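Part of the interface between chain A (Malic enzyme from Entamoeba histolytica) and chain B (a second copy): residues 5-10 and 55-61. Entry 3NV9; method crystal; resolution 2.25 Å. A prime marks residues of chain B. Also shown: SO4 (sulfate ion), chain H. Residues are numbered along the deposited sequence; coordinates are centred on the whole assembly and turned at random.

Chain A, residues 5-10: KADLSN
Chain B 55-61: LAGFNWF

The contact joins a turn of chain A to a segment of chain B and buries 319 Å² over both sides. Leu8 (76 Å²), Asn59′ (56 Å²) and Asp7 (52 Å²) have the most surface covered; Trp60′ (48 Å²) follows closely.

Chain A folds as a type I beta turn from Lys5 to Leu8, closed by Leu8 N to Lys5 O at 2.8 Å. Ala6 (phi/psi -49/-33) and Asp7 (-91/1) hold the central positions; Leu8 follows with positive phi (65/16). In chain B, Gly57′ is extended (179/166), whereas Phe58′ to Trp60′ have helical phi/psi without the regular bonds; Trp60′ N reaches Gly57′ O at 3.0 Å. Register is set by two pairs: Asp7 CA lies 4.5 Å from Gly57′ CA. Leu8 CA lies 5.7 Å from Asn59′ CA.

Leu8, buried and with CB directed toward chain B, takes chi1 -81° (m) and chi2 -178° (t). This places Leu8 CD1 over one face of the Trp60′ indole, 3.5 Å from the centroid of the Trp60′ five-membered ring and 11° off its normal, a CH-pi contact. The closest atoms are Leu8 CD1 and Trp60′ CE2, at 3.6 Å. An aliphatic side chain suits this position: the CD1 methyl meets the face of the indole nearly along the ring normal and needs no polar partner.

The same indole also makes the one direct hydrogen bond between the stretches. Trp60′ CB points sideways, but chi1 -86° (m) and chi2 100° bring the end of the side chain nearer. Trp60′ NE1 then donates to Ala6 O at 2.9 Å with an N-H...O angle of 171°; this oxygen lies at the ring edge, near its plane, as an indole N-H requires.

Asn59′ has its CB toward chain A, with Asn59′ CB 3.7 Å from Leu8 CB. At chi1 -68° (m) and chi2 98°, Asn59′ OD1, together with its own backbone N, holds water 1. The water donates to Asp7 O at 2.8 Å and to Asn59′ OD1 at 2.6 Å, and accepts from Asn59′ N at 2.8 Å. Asparagine suits this place by pairing a side-chain acceptor with a backbone donor. Leu8 O and Asn59′ OD1, 3.5 Å apart, are both acceptors and form no bond.

Asp7 contributes through both CB and backbone oxygen. Asp7 CB packs against Ala56′ O at 3.2 Å, while its carboxylate leads away (chi1 71°, p). There Asp7 OD1 accepts from Ser9 N at 3.1 Å and from Ser9 OG at a very short 2.3 Å. Glycine suits the place of Gly57′: Asp7 O lies 3.7 Å from Gly57′ CA, and an ideal Gly57′ CB would clash with Asp7 O at 2.5 Å. Beside it, the small Ala56′ brings Ala56′ CB within 3.5 Å of Ala6 O.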

# COMPACT_ATOMS: atom_id res chain seq x y z
N LYS A 5 -10.64 17.89 26.53
CA LYS A 5 -9.87 18.75 25.62
C LYS A 5 -9.69 18.12 24.26
O LYS A 5 -9.60 16.89 24.15
CB LYS A 5 -8.49 19.07 26.19
CG LYS A 5 -8.55 19.83 27.51
CD LYS A 5 -7.20 20.28 27.96
CE LYS A 5 -7.35 20.93 29.31
NZ LYS A 5 -6.02 21.33 29.79
N ALA A 6 -9.56 18.95 23.23
CA ALA A 6 -9.31 18.43 21.87
C ALA A 6 -8.17 17.41 21.83
O ALA A 6 -8.20 16.48 21.02
CB ALA A 6 -9.06 19.58 20.84
N ASP A 7 -7.17 17.60 22.68
CA ASP A 7 -5.97 16.76 22.62
C ASP A 7 -6.08 15.53 23.49
O ASP A 7 -5.12 14.75 23.57
CB ASP A 7 -4.68 17.57 22.90
CG ASP A 7 -4.53 18.00 24.37
OD1 ASP A 7 -5.45 17.77 25.22
OD2 ASP A 7 -3.46 18.56 24.66
N LEU A 8 -7.22 15.38 24.15
CA LEU A 8 -7.47 14.19 24.99
C LEU A 8 -6.55 14.02 26.23
O LEU A 8 -6.47 12.92 26.77
CB LEU A 8 -7.39 12.91 24.15
CG LEU A 8 -8.69 12.68 23.39
CD1 LEU A 8 -8.57 11.32 22.58
CD2 LEU A 8 -9.92 12.72 24.34
N SER A 9 -5.86 15.09 26.62
CA SER A 9 -4.90 15.09 27.77
C SER A 9 -5.52 15.00 29.17
O SER A 9 -4.83 14.72 30.14
CB SER A 9 -3.98 16.33 27.72
OG SER A 9 -4.75 17.50 27.41
N ASN A 10 -6.83 15.24 29.29
CA ASN A 10 -7.43 15.43 30.59
C ASN A 10 -8.57 14.46 30.84
O ASN A 10 -9.56 14.80 31.49
CB ASN A 10 -7.93 16.87 30.74
CG ASN A 10 -9.11 17.19 29.79
OD1 ASN A 10 -9.22 16.65 28.67
ND2 ASN A 10 -9.99 18.10 30.24
N LEU B 55 -4.21 14.09 14.78
CA LEU B 55 -3.11 13.76 15.70
C LEU B 55 -2.91 14.88 16.75
O LEU B 55 -1.80 15.32 17.00
CB LEU B 55 -1.83 13.43 14.93
CG LEU B 55 -1.93 12.21 13.97
CD1 LEU B 55 -0.77 12.13 13.06
CD2 LEU B 55 -2.04 10.86 14.71
N ALA B 56 -4.01 15.28 17.37
CA ALA B 56 -4.06 16.40 18.32
C ALA B 56 -3.25 16.20 19.58
O ALA B 56 -2.89 17.17 20.25
CB ALA B 56 -5.54 16.74 18.71
N GLY B 57 -2.96 14.96 19.93
CA GLY B 57 -2.26 14.68 21.16
C GLY B 57 -2.07 13.21 21.39
O GLY B 57 -2.74 12.36 20.76
N PHE B 58 -1.19 12.91 22.34
CA PHE B 58 -0.71 11.56 22.55
C PHE B 58 -1.84 10.56 22.73
O PHE B 58 -1.81 9.48 22.18
CB PHE B 58 0.24 11.50 23.75
CG PHE B 58 0.50 10.09 24.23
CD1 PHE B 58 1.47 9.31 23.61
CD2 PHE B 58 -0.26 9.54 25.25
CE1 PHE B 58 1.71 7.97 24.01
CE2 PHE B 58 -0.05 8.23 25.66
CZ PHE B 58 0.92 7.43 25.05
N ASN B 59 -2.86 10.92 23.49
CA ASN B 59 -3.88 9.98 23.84
C ASN B 59 -4.81 9.53 22.68
O ASN B 59 -5.53 8.56 22.81
CB ASN B 59 -4.67 10.52 25.01
CG ASN B 59 -3.83 10.57 26.32
OD1 ASN B 59 -3.27 11.62 26.70
ND2 ASN B 59 -3.73 9.45 26.97
N TRP B 60 -4.76 10.23 21.54
CA TRP B 60 -5.51 9.79 20.37
C TRP B 60 -5.03 8.36 19.91
O TRP B 60 -5.79 7.55 19.28
CB TRP B 60 -5.40 10.84 19.25
CG TRP B 60 -6.46 11.91 19.43
CD1 TRP B 60 -6.30 13.18 19.97
CD2 TRP B 60 -7.84 11.79 19.11
NE1 TRP B 60 -7.49 13.83 20.00
CE2 TRP B 60 -8.46 13.02 19.45
CE3 TRP B 60 -8.62 10.77 18.54
CZ2 TRP B 60 -9.84 13.26 19.28
CZ3 TRP B 60 -9.99 11.00 18.35
CH2 TRP B 60 -10.59 12.24 18.74
N PHE B 61 -3.75 8.07 20.20
CA PHE B 61 -3.24 6.75 19.93
C PHE B 61 -4.03 5.65 20.67
O PHE B 61 -4.13 4.55 20.18
CB PHE B 61 -1.77 6.65 20.34
CG PHE B 61 -0.86 7.47 19.51
CD1 PHE B 61 -1.02 7.52 18.13
CD2 PHE B 61 0.19 8.18 20.11
CE1 PHE B 61 -0.15 8.28 17.34
CE2 PHE B 61 1.06 8.94 19.35
CZ PHE B 61 0.90 8.99 17.95
S SO4 H . -9.11 22.38 23.89
O1 SO4 H . -8.68 23.05 25.12
O2 SO4 H . -9.52 23.36 22.88
O3 SO4 H . -7.97 21.57 23.42
O4 SO4 H . -10.30 21.55 24.13
O HOH W 1 -3.10 13.35 24.81